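Local coordinates for C2 domain protein (Ramazzottius varieornatus, PDB 7DF2), which binds calcium ions in a cluster at one end of its C2-domain beta-sandwich, at residues 40-46 / 113-119; 127-131 / 182-186. All coordinates share one frame; numbering follows the deposited sequence.

Overall arrangement
Contact 1 is strand pairing within one sheet, whereas contact 2 is packing between the two sheets of the sandwich. Strand 41-51 lies between 107-119 and 181-190 in the four-stranded sheet, so the two contacts share this sheet and join where Asn46 N probably bonds to Arg185 O. Contact 1 is partly buried at an outermost strand of the sheet, 107-119: backbone hydrogen bonds run along it, mostly apolar side chains line one face, with Arg116 among them, and the other carries a salt bridge. Contact 2, near the centre of the chain, is buried and wholly apolar across its segments. Met45 connects them, its CE lying 3.5 Å from Val130 CG2.

Contact 1 of 2, residues 40-46 / 113-119; sequences FFRIEMN and TISRDVC
Thr113 lies across from Asn46 and leans its methyl on the preceding peptide, Thr113 CG2 coming to 3.5 Å from Met45 O. Ile114 and Met45 exchange two backbone hydrogen bonds, the shorter from Met45 N to Ile114 O (2.8 Å), with Met45 CB 4.1 Å from Ile114 CG1. Ser115 sets CB against the carbonyl of Ile43, while its OG bonds to Arg197. Arg116 pairs with Ile43 by another two backbone bonds, but its extended side chain leads off to Asn201 and Glu79.

This antiparallel ladder joins strands 41-51 and 107-119 in the four-stranded sheet of the C2 beta-sandwich. Phe41, Ile43 and Met45 face the other sheet together with Ile114, Arg116 and Val118; Arg42, Glu44, Ser115 and Asp117 occupy the opposite face.

There Asp117 is gripped side-on by Arg42, whose chain bends at chi3 (-66°) alongside the carboxylate. In this salt bridge Arg42 NE meets Asp117 OD1 at 2.7 Å. Arg42 NH1 meets Asp117 OD2 at 3.0 Å. Both bonds arrive on the syn side, and the two planes are 24° apart. With a leucine in place of Arg42, Asp117 would probably lose one charged mate and be freer to turn, although Arg197 also pairs with its OD2.

Val118 exchanges two more backbone hydrogen bonds with Phe41 and presses its branch point over one face of that ring in a CH-pi contact, Val118 CB 3.8 Å from the centroid. A chi1 of 51° swings this ring alongside the valine. Cys119, disulfide-bonded to Cys196, has its C 3.7 Å from Phe40 CD2.

Contact 2 of 2, residues 127-131 / 182-186; sequences AMRVR and VYLRY
Met128 and Tyr186 cross at about a right angle, the thioether reaching over to the base of the tyrosine side chain. Met128 SD lies 3.9 Å from Tyr186 CB, and the bend at chi3 (-77°) turns the methyl to the ring, where Met128 CE comes equally close to Tyr186 CD1. The ring meets this methyl obliquely. Its hydroxyl is occupied farther out, bonded to Asn155.

Leu184 points its isobutyl group at the opposing strand and divides its two methyls between neighbours there: CD1 rests near Met128 CB (4.0 Å), whereas CD2 turns to Val130 and lies 4.2 Å from Val130 CG2. The leucine is thus the side chain that both residues of 127-131 in this contact touch.

Such interlocking of alternate residues is the face-to-face packing of a beta-sandwich, as expected of a C2 domain. Strand 121-136 belongs to the five-stranded sheet and strand 181-190 to the four-stranded one; the axes of the short segments approach to 9.6 Å, and their directions are 148° apart. With the backbones this far apart, side chains do nearly all the bridging. Met45 from strand 41-51 packs on Met128, which also touches Cys148, and Leu184 touches Cys172.

At the other end of the segments, Val130 and Val182 each point toward the facing strand. Their CA atoms are 7.9 Å apart, closer than the 8.5 Å between the CA atoms of Met128 and Leu184, yet the valines meet more loosely, Val130 CG2 standing 4.4 Å from Val182 CG2. Tyr146 also packs against Val182.

Contact 1 of 2, residues 40-46 / 113-119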
ATOM      1  N   PHE A  40      12.211 -17.674   0.419  1.00 30.59           N
ATOM      2  CA  PHE A  40      12.646 -16.483  -0.292  1.00 27.26           C
ATOM      3  C   PHE A  40      11.577 -16.181  -1.328  1.00 26.89           C
ATOM      4  O   PHE A  40      11.303 -17.011  -2.199  1.00 24.35           O
ATOM      5  CB  PHE A  40      14.021 -16.715  -0.924  1.00 31.09           C
ATOM      6  CG  PHE A  40      15.030 -17.261   0.047  1.00 27.32           C
ATOM      7  CD1 PHE A  40      15.099 -18.628   0.302  1.00 29.42           C
ATOM      8  CD2 PHE A  40      15.877 -16.405   0.734  1.00 24.38           C
ATOM      9  CE1 PHE A  40      16.006 -19.131   1.216  1.00 31.93           C
ATOM     10  CE2 PHE A  40      16.797 -16.899   1.645  1.00 32.01           C
ATOM     11  CZ  PHE A  40      16.859 -18.266   1.885  1.00 33.64           C
ATOM     12  N   PHE A  41      10.911 -15.041  -1.189  1.00 24.72           N
ATOM     13  CA  PHE A  41       9.824 -14.761  -2.108  1.00 23.04           C
ATOM     14  C   PHE A  41       9.693 -13.255  -2.299  1.00 22.72           C
ATOM     15  O   PHE A  41      10.247 -12.454  -1.541  1.00 22.52           O
ATOM     16  CB  PHE A  41       8.495 -15.385  -1.637  1.00 24.92           C
ATOM     17  CG  PHE A  41       8.129 -15.077  -0.203  1.00 29.61           C
ATOM     18  CD1 PHE A  41       8.668 -15.815   0.844  1.00 31.96           C
ATOM     19  CD2 PHE A  41       7.227 -14.063   0.092  1.00 29.06           C
ATOM     20  CE1 PHE A  41       8.323 -15.549   2.165  1.00 30.11           C
ATOM     21  CE2 PHE A  41       6.875 -13.788   1.409  1.00 29.32           C
ATOM     22  CZ  PHE A  41       7.424 -14.528   2.448  1.00 32.45           C
ATOM     23  N   ARG A  42       8.985 -12.890  -3.357  1.00 24.51           N
ATOM     24  CA  ARG A  42       8.813 -11.508  -3.773  1.00 24.62           C
ATOM     25  C   ARG A  42       7.332 -11.191  -3.705  1.00 22.07           C
ATOM     26  O   ARG A  42       6.502 -12.040  -4.036  1.00 22.01           O
ATOM     27  CB  ARG A  42       9.343 -11.304  -5.198  1.00 25.19           C
ATOM     28  CG  ARG A  42       9.156  -9.894  -5.770  1.00 19.40           C
ATOM     29  CD  ARG A  42      10.149  -9.705  -6.926  1.00 23.89           C
ATOM     30  NE  ARG A  42      11.523  -9.725  -6.431  1.00 24.67           N
ATOM     31  CZ  ARG A  42      12.587  -9.991  -7.177  1.00 29.02           C
ATOM     32  NH1 ARG A  42      13.798  -9.978  -6.632  1.00 24.73           N
ATOM     33  NH2 ARG A  42      12.437 -10.264  -8.468  1.00 27.56           N
ATOM     34  N   ILE A  43       7.003  -9.993  -3.229  1.00 21.70           N
ATOM     35  CA  ILE A  43       5.630  -9.508  -3.162  1.00 21.30           C
ATOM     36  C   ILE A  43       5.513  -8.302  -4.075  1.00 18.40           C
ATOM     37  O   ILE A  43       6.307  -7.365  -3.963  1.00 20.89           O
ATOM     38  CB  ILE A  43       5.228  -9.119  -1.727  1.00 21.05           C
ATOM     39  CG1 ILE A  43       5.424 -10.299  -0.776  1.00 24.58           C
ATOM     40  CG2 ILE A  43       3.776  -8.609  -1.681  1.00 24.07           C
ATOM     41  CD1 ILE A  43       6.659 -10.172   0.057  1.00 24.76           C
ATOM     42  N   GLU A  44       4.520  -8.320  -4.961  1.00 20.59           N
ATOM     43  CA  GLU A  44       4.193  -7.176  -5.803  1.00 19.95           C
ATOM     44  C   GLU A  44       2.882  -6.584  -5.325  1.00 21.05           C
ATOM     45  O   GLU A  44       1.925  -7.319  -5.050  1.00 20.82           O
ATOM     46  CB  GLU A  44       4.092  -7.575  -7.279  1.00 23.81           C
ATOM     47  CG  GLU A  44       5.381  -8.185  -7.815  1.00 23.76           C
ATOM     48  CD  GLU A  44       5.289  -8.519  -9.294  1.00 28.95           C
ATOM     49  OE1 GLU A  44       4.207  -8.318  -9.899  1.00 27.32           O
ATOM     50  OE2 GLU A  44       6.293  -8.997  -9.848  1.00 32.72           O
ATOM     51  N   MET A  45       2.851  -5.260  -5.198  1.00 21.13           N
ATOM     52  CA  MET A  45       1.674  -4.528  -4.752  1.00 18.08           C
ATOM     53  C   MET A  45       1.277  -3.553  -5.849  1.00 20.84           C
ATOM     54  O   MET A  45       2.049  -2.651  -6.194  1.00 18.56           O
ATOM     55  CB  MET A  45       1.961  -3.792  -3.447  1.00 17.73           C
ATOM     56  CG  MET A  45       0.899  -2.781  -3.020  1.00 18.13           C
ATOM     57  SD  MET A  45       1.474  -1.985  -1.496  1.00 21.40           S
ATOM     58  CE  MET A  45       0.213  -0.718  -1.296  1.00 24.33           C
ATOM     59  N   ASN A  46       0.092  -3.756  -6.412  1.00 19.02           N
ATOM     60  CA  ASN A  46      -0.435  -2.933  -7.494  1.00 18.55           C
ATOM     61  C   ASN A  46      -1.504  -2.020  -6.909  1.00 19.15           C
ATOM     62  O   ASN A  46      -2.536  -2.499  -6.421  1.00 19.91           O
ATOM     63  CB  ASN A  46      -1.008  -3.832  -8.588  1.00 19.30           C
ATOM     64  CG  ASN A  46      -1.617  -3.077  -9.760  1.00 22.33           C
ATOM     65  OD1 ASN A  46      -2.630  -3.522 -10.313  1.00 22.15           O
ATOM     66  ND2 ASN A  46      -0.972  -1.997 -10.206  1.00 22.45           N
ATOM     67  N   THR A 113       2.956   0.061  -9.474  1.00 18.96           N
ATOM     68  CA  THR A 113       3.287  -1.184  -8.791  1.00 19.57           C
ATOM     69  C   THR A 113       4.643  -1.062  -8.113  1.00 20.88           C
ATOM     70  O   THR A 113       5.574  -0.490  -8.690  1.00 22.23           O
ATOM     71  CB  THR A 113       3.295  -2.353  -9.792  1.00 23.41           C
ATOM     72  OG1 THR A 113       2.001  -2.456 -10.389  1.00 24.61           O
ATOM     73  CG2 THR A 113       3.628  -3.673  -9.105  1.00 22.33           C
ATOM     74  N   ILE A 114       4.743  -1.584  -6.881  1.00 16.79           N
ATOM     75  CA  ILE A 114       6.009  -1.662  -6.162  1.00 16.97           C
ATOM     76  C   ILE A 114       6.217  -3.106  -5.724  1.00 17.78           C
ATOM     77  O   ILE A 114       5.290  -3.922  -5.727  1.00 20.20           O
ATOM     78  CB  ILE A 114       6.071  -0.703  -4.950  1.00 21.50           C
ATOM     79  CG1 ILE A 114       4.970  -1.013  -3.944  1.00 18.75           C
ATOM     80  CG2 ILE A 114       5.953   0.767  -5.410  1.00 20.22           C
ATOM     81  CD1 ILE A 114       5.116  -0.199  -2.644  1.00 22.83           C
ATOM     82  N   SER A 115       7.465  -3.445  -5.393  1.00 19.43           N
ATOM     83  CA  SER A 115       7.707  -4.798  -4.910  1.00 19.46           C
ATOM     84  C   SER A 115       8.758  -4.808  -3.807  1.00 21.91           C
ATOM     85  O   SER A 115       9.547  -3.871  -3.642  1.00 21.94           O
ATOM     86  CB  SER A 115       8.119  -5.761  -6.036  1.00 21.02           C
ATOM     87  OG  SER A 115       9.380  -5.408  -6.562  1.00 22.85           O
ATOM     88  N   ARG A 116       8.737  -5.897  -3.040  1.00 19.90           N
ATOM     89  CA  ARG A 116       9.647  -6.090  -1.925  1.00 21.84           C
ATOM     90  C   ARG A 116       9.810  -7.580  -1.694  1.00 20.71           C
ATOM     91  O   ARG A 116       8.877  -8.357  -1.912  1.00 22.26           O
ATOM     92  CB  ARG A 116       9.124  -5.411  -0.652  1.00 21.28           C
ATOM     93  CG  ARG A 116      10.112  -5.474   0.515  1.00 23.68           C
ATOM     94  CD  ARG A 116       9.554  -4.805   1.770  1.00 22.84           C
ATOM     95  NE  ARG A 116      10.538  -4.843   2.849  1.00 26.87           N
ATOM     96  CZ  ARG A 116      10.329  -4.366   4.074  1.00 31.93           C
ATOM     97  NH1 ARG A 116       9.165  -3.800   4.383  1.00 24.58           N
ATOM     98  NH2 ARG A 116      11.283  -4.456   4.993  1.00 30.25           N
ATOM     99  N   ASP A 117      10.998  -7.971  -1.233  1.00 21.63           N
ATOM    100  CA  ASP A 117      11.321  -9.375  -1.038  1.00 21.89           C
ATOM    101  C   ASP A 117      11.404  -9.727   0.439  1.00 21.00           C
ATOM    102  O   ASP A 117      11.742  -8.890   1.284  1.00 24.58           O
ATOM    103  CB  ASP A 117      12.658  -9.741  -1.685  1.00 21.87           C
ATOM    104  CG  ASP A 117      12.704  -9.433  -3.159  1.00 28.17           C
ATOM    105  OD1 ASP A 117      11.634  -9.242  -3.763  1.00 24.31           O
ATOM    106  OD2 ASP A 117      13.817  -9.398  -3.713  1.00 24.67           O
ATOM    107  N   VAL A 118      11.134 -10.998   0.726  1.00 19.58           N
ATOM    108  CA  VAL A 118      11.351 -11.589   2.041  1.00 22.93           C
ATOM    109  C   VAL A 118      12.449 -12.625   1.860  1.00 29.05           C
ATOM    110  O   VAL A 118      12.326 -13.519   1.016  1.00 29.42           O
ATOM    111  CB  VAL A 118      10.075 -12.230   2.600  1.00 25.58           C
ATOM    112  CG1 VAL A 118      10.397 -13.047   3.846  1.00 28.38           C
ATOM    113  CG2 VAL A 118       9.029 -11.155   2.913  1.00 23.74           C
ATOM    114  N   CYS A 119      13.520 -12.512   2.637  1.00 27.34           N
ATOM    115  CA  CYS A 119      14.726 -13.296   2.366  1.00 27.33           C
ATOM    116  C   CYS A 119      15.083 -14.186   3.561  1.00 26.88           C
ATOM    117  O   CYS A 119      16.007 -13.894   4.320  1.00 34.07           O
ATOM    118  CB  CYS A 119      15.838 -12.352   1.996  1.00 28.91           C
ATOM    119  SG  CYS A 119      15.435 -11.341   0.517  1.00 39.11           S
TER

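Contact 2 of 2, residues 127-131 / 182-186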
ATOM      1  N   ALA A 127       1.520  -6.227   5.474  1.00 21.10           N
ATOM      2  CA  ALA A 127       0.596  -5.102   5.395  1.00 24.21           C
ATOM      3  C   ALA A 127       0.916  -4.264   4.166  1.00 22.49           C
ATOM      4  O   ALA A 127       1.995  -3.670   4.080  1.00 22.55           O
ATOM      5  CB  ALA A 127       0.674  -4.249   6.655  1.00 24.16           C
ATOM      6  N   MET A 128      -0.013  -4.222   3.220  1.00 19.62           N
ATOM      7  CA  MET A 128       0.051  -3.230   2.153  1.00 19.82           C
ATOM      8  C   MET A 128      -0.409  -1.902   2.742  1.00 20.05           C
ATOM      9  O   MET A 128      -1.520  -1.818   3.276  1.00 22.46           O
ATOM     10  CB  MET A 128      -0.832  -3.653   0.982  1.00 17.50           C
ATOM     11  CG  MET A 128      -0.327  -4.907   0.286  1.00 21.05           C
ATOM     12  SD  MET A 128      -1.337  -5.331  -1.143  1.00 27.05           S
ATOM     13  CE  MET A 128      -2.777  -6.077  -0.396  1.00 25.87           C
ATOM     14  N   ARG A 129       0.458  -0.888   2.702  1.00 17.64           N
ATOM     15  CA  ARG A 129       0.187   0.406   3.326  1.00 15.65           C
ATOM     16  C   ARG A 129       0.124   1.473   2.243  1.00 19.60           C
ATOM     17  O   ARG A 129       1.000   1.531   1.376  1.00 18.75           O
ATOM     18  CB  ARG A 129       1.261   0.775   4.358  1.00 17.25           C
ATOM     19  CG  ARG A 129       1.280  -0.117   5.591  1.00 20.97           C
ATOM     20  CD  ARG A 129       2.209   0.475   6.646  1.00 21.81           C
ATOM     21  NE  ARG A 129       2.264  -0.368   7.835  1.00 26.73           N
ATOM     22  CZ  ARG A 129       1.455  -0.242   8.881  1.00 30.61           C
ATOM     23  NH1 ARG A 129       0.515   0.702   8.900  1.00 25.50           N
ATOM     24  NH2 ARG A 129       1.588  -1.060   9.915  1.00 26.69           N
ATOM     25  N   VAL A 130      -0.902   2.324   2.298  1.00 17.08           N
ATOM     26  CA  VAL A 130      -1.016   3.472   1.405  1.00 18.37           C
ATOM     27  C   VAL A 130      -1.394   4.680   2.246  1.00 15.60           C
ATOM     28  O   VAL A 130      -2.231   4.582   3.151  1.00 17.66           O
ATOM     29  CB  VAL A 130      -2.071   3.259   0.294  1.00 16.27           C
ATOM     30  CG1 VAL A 130      -2.250   4.528  -0.546  1.00 18.18           C
ATOM     31  CG2 VAL A 130      -1.688   2.090  -0.611  1.00 18.07           C
ATOM     32  N   ARG A 131      -0.767   5.811   1.962  1.00 15.70           N
ATOM     33  CA  ARG A 131      -1.174   7.068   2.579  1.00 18.84           C
ATOM     34  C   ARG A 131      -1.458   8.091   1.490  1.00 19.36           C
ATOM     35  O   ARG A 131      -0.661   8.266   0.560  1.00 18.07           O
ATOM     36  CB  ARG A 131      -0.109   7.592   3.546  1.00 17.14           C
ATOM     37  CG  ARG A 131      -0.421   9.008   4.094  1.00 17.95           C
ATOM     38  CD  ARG A 131       0.613   9.382   5.162  1.00 24.02           C
ATOM     39  NE  ARG A 131       0.438  10.734   5.677  1.00 28.61           N
ATOM     40  CZ  ARG A 131      -0.368  11.050   6.687  1.00 27.62           C
ATOM     41  NH1 ARG A 131      -1.079  10.111   7.290  1.00 28.56           N
ATOM     42  NH2 ARG A 131      -0.460  12.307   7.097  1.00 30.63           N
ATOM     43  N   VAL A 182      -8.950   2.588  -1.337  1.00 18.84           N
ATOM     44  CA  VAL A 182      -7.892   2.362  -2.309  1.00 18.21           C
ATOM     45  C   VAL A 182      -8.056   0.931  -2.798  1.00 20.72           C
ATOM     46  O   VAL A 182      -8.286   0.015  -2.001  1.00 22.38           O
ATOM     47  CB  VAL A 182      -6.480   2.612  -1.746  1.00 19.05           C
ATOM     48  CG1 VAL A 182      -6.105   1.617  -0.672  1.00 21.40           C
ATOM     49  CG2 VAL A 182      -5.458   2.538  -2.896  1.00 19.26           C
ATOM     50  N   TYR A 183      -8.007   0.748  -4.107  1.00 17.74           N
ATOM     51  CA  TYR A 183      -8.188  -0.569  -4.691  1.00 16.53           C
ATOM     52  C   TYR A 183      -6.817  -1.149  -4.969  1.00 17.30           C
ATOM     53  O   TYR A 183      -5.996  -0.508  -5.635  1.00 18.65           O
ATOM     54  CB  TYR A 183      -9.031  -0.495  -5.958  1.00 17.36           C
ATOM     55  CG  TYR A 183     -10.452  -0.099  -5.624  1.00 21.15           C
ATOM     56  CD1 TYR A 183     -10.779   1.228  -5.414  1.00 22.32           C
ATOM     57  CD2 TYR A 183     -11.442  -1.060  -5.462  1.00 28.16           C
ATOM     58  CE1 TYR A 183     -12.086   1.606  -5.059  1.00 27.65           C
ATOM     59  CE2 TYR A 183     -12.747  -0.698  -5.125  1.00 29.52           C
ATOM     60  CZ  TYR A 183     -13.055   0.639  -4.928  1.00 35.61           C
ATOM     61  OH  TYR A 183     -14.338   1.023  -4.595  1.00 33.62           O
ATOM     62  N   LEU A 184      -6.572  -2.343  -4.434  1.00 17.94           N
ATOM     63  CA  LEU A 184      -5.250  -2.961  -4.446  1.00 20.38           C
ATOM     64  C   LEU A 184      -5.311  -4.348  -5.063  1.00 23.13           C
ATOM     65  O   LEU A 184      -6.341  -5.025  -5.013  1.00 23.03           O
ATOM     66  CB  LEU A 184      -4.685  -3.093  -3.026  1.00 20.26           C
ATOM     67  CG  LEU A 184      -4.560  -1.804  -2.228  1.00 20.70           C
ATOM     68  CD1 LEU A 184      -4.110  -2.112  -0.806  1.00 22.16           C
ATOM     69  CD2 LEU A 184      -3.570  -0.877  -2.933  1.00 17.44           C
ATOM     70  N   ARG A 185      -4.184  -4.773  -5.632  1.00 17.88           N
ATOM     71  CA  ARG A 185      -3.972  -6.171  -5.999  1.00 19.10           C
ATOM     72  C   ARG A 185      -2.578  -6.565  -5.554  1.00 21.18           C
ATOM     73  O   ARG A 185      -1.680  -5.723  -5.480  1.00 20.11           O
ATOM     74  CB  ARG A 185      -4.064  -6.411  -7.511  1.00 23.22           C
ATOM     75  CG  ARG A 185      -5.349  -6.005  -8.168  1.00 25.51           C
ATOM     76  CD  ARG A 185      -5.368  -6.517  -9.602  1.00 25.17           C
ATOM     77  NE  ARG A 185      -4.231  -6.056 -10.401  1.00 24.63           N
ATOM     78  CZ  ARG A 185      -3.887  -6.591 -11.570  1.00 27.94           C
ATOM     79  NH1 ARG A 185      -4.585  -7.619 -12.058  1.00 28.06           N
ATOM     80  NH2 ARG A 185      -2.848  -6.112 -12.252  1.00 30.77           N
ATOM     81  N   TYR A 186      -2.370  -7.857  -5.311  1.00 22.11           N
ATOM     82  CA  TYR A 186      -1.023  -8.301  -5.002  1.00 18.24           C
ATOM     83  C   TYR A 186      -0.742  -9.619  -5.696  1.00 21.41           C
ATOM     84  O   TYR A 186      -1.654 -10.350  -6.094  1.00 22.72           O
ATOM     85  CB  TYR A 186      -0.793  -8.458  -3.492  1.00 19.49           C
ATOM     86  CG  TYR A 186      -1.538  -9.617  -2.878  1.00 20.57           C
ATOM     87  CD1 TYR A 186      -2.840  -9.465  -2.423  1.00 21.59           C
ATOM     88  CD2 TYR A 186      -0.931 -10.866  -2.735  1.00 24.90           C
ATOM     89  CE1 TYR A 186      -3.535 -10.534  -1.852  1.00 25.98           C
ATOM     90  CE2 TYR A 186      -1.613 -11.934  -2.169  1.00 26.56           C
ATOM     91  CZ  TYR A 186      -2.910 -11.759  -1.727  1.00 32.48           C
ATOM     92  OH  TYR A 186      -3.582 -12.819  -1.164  1.00 33.95           O
TER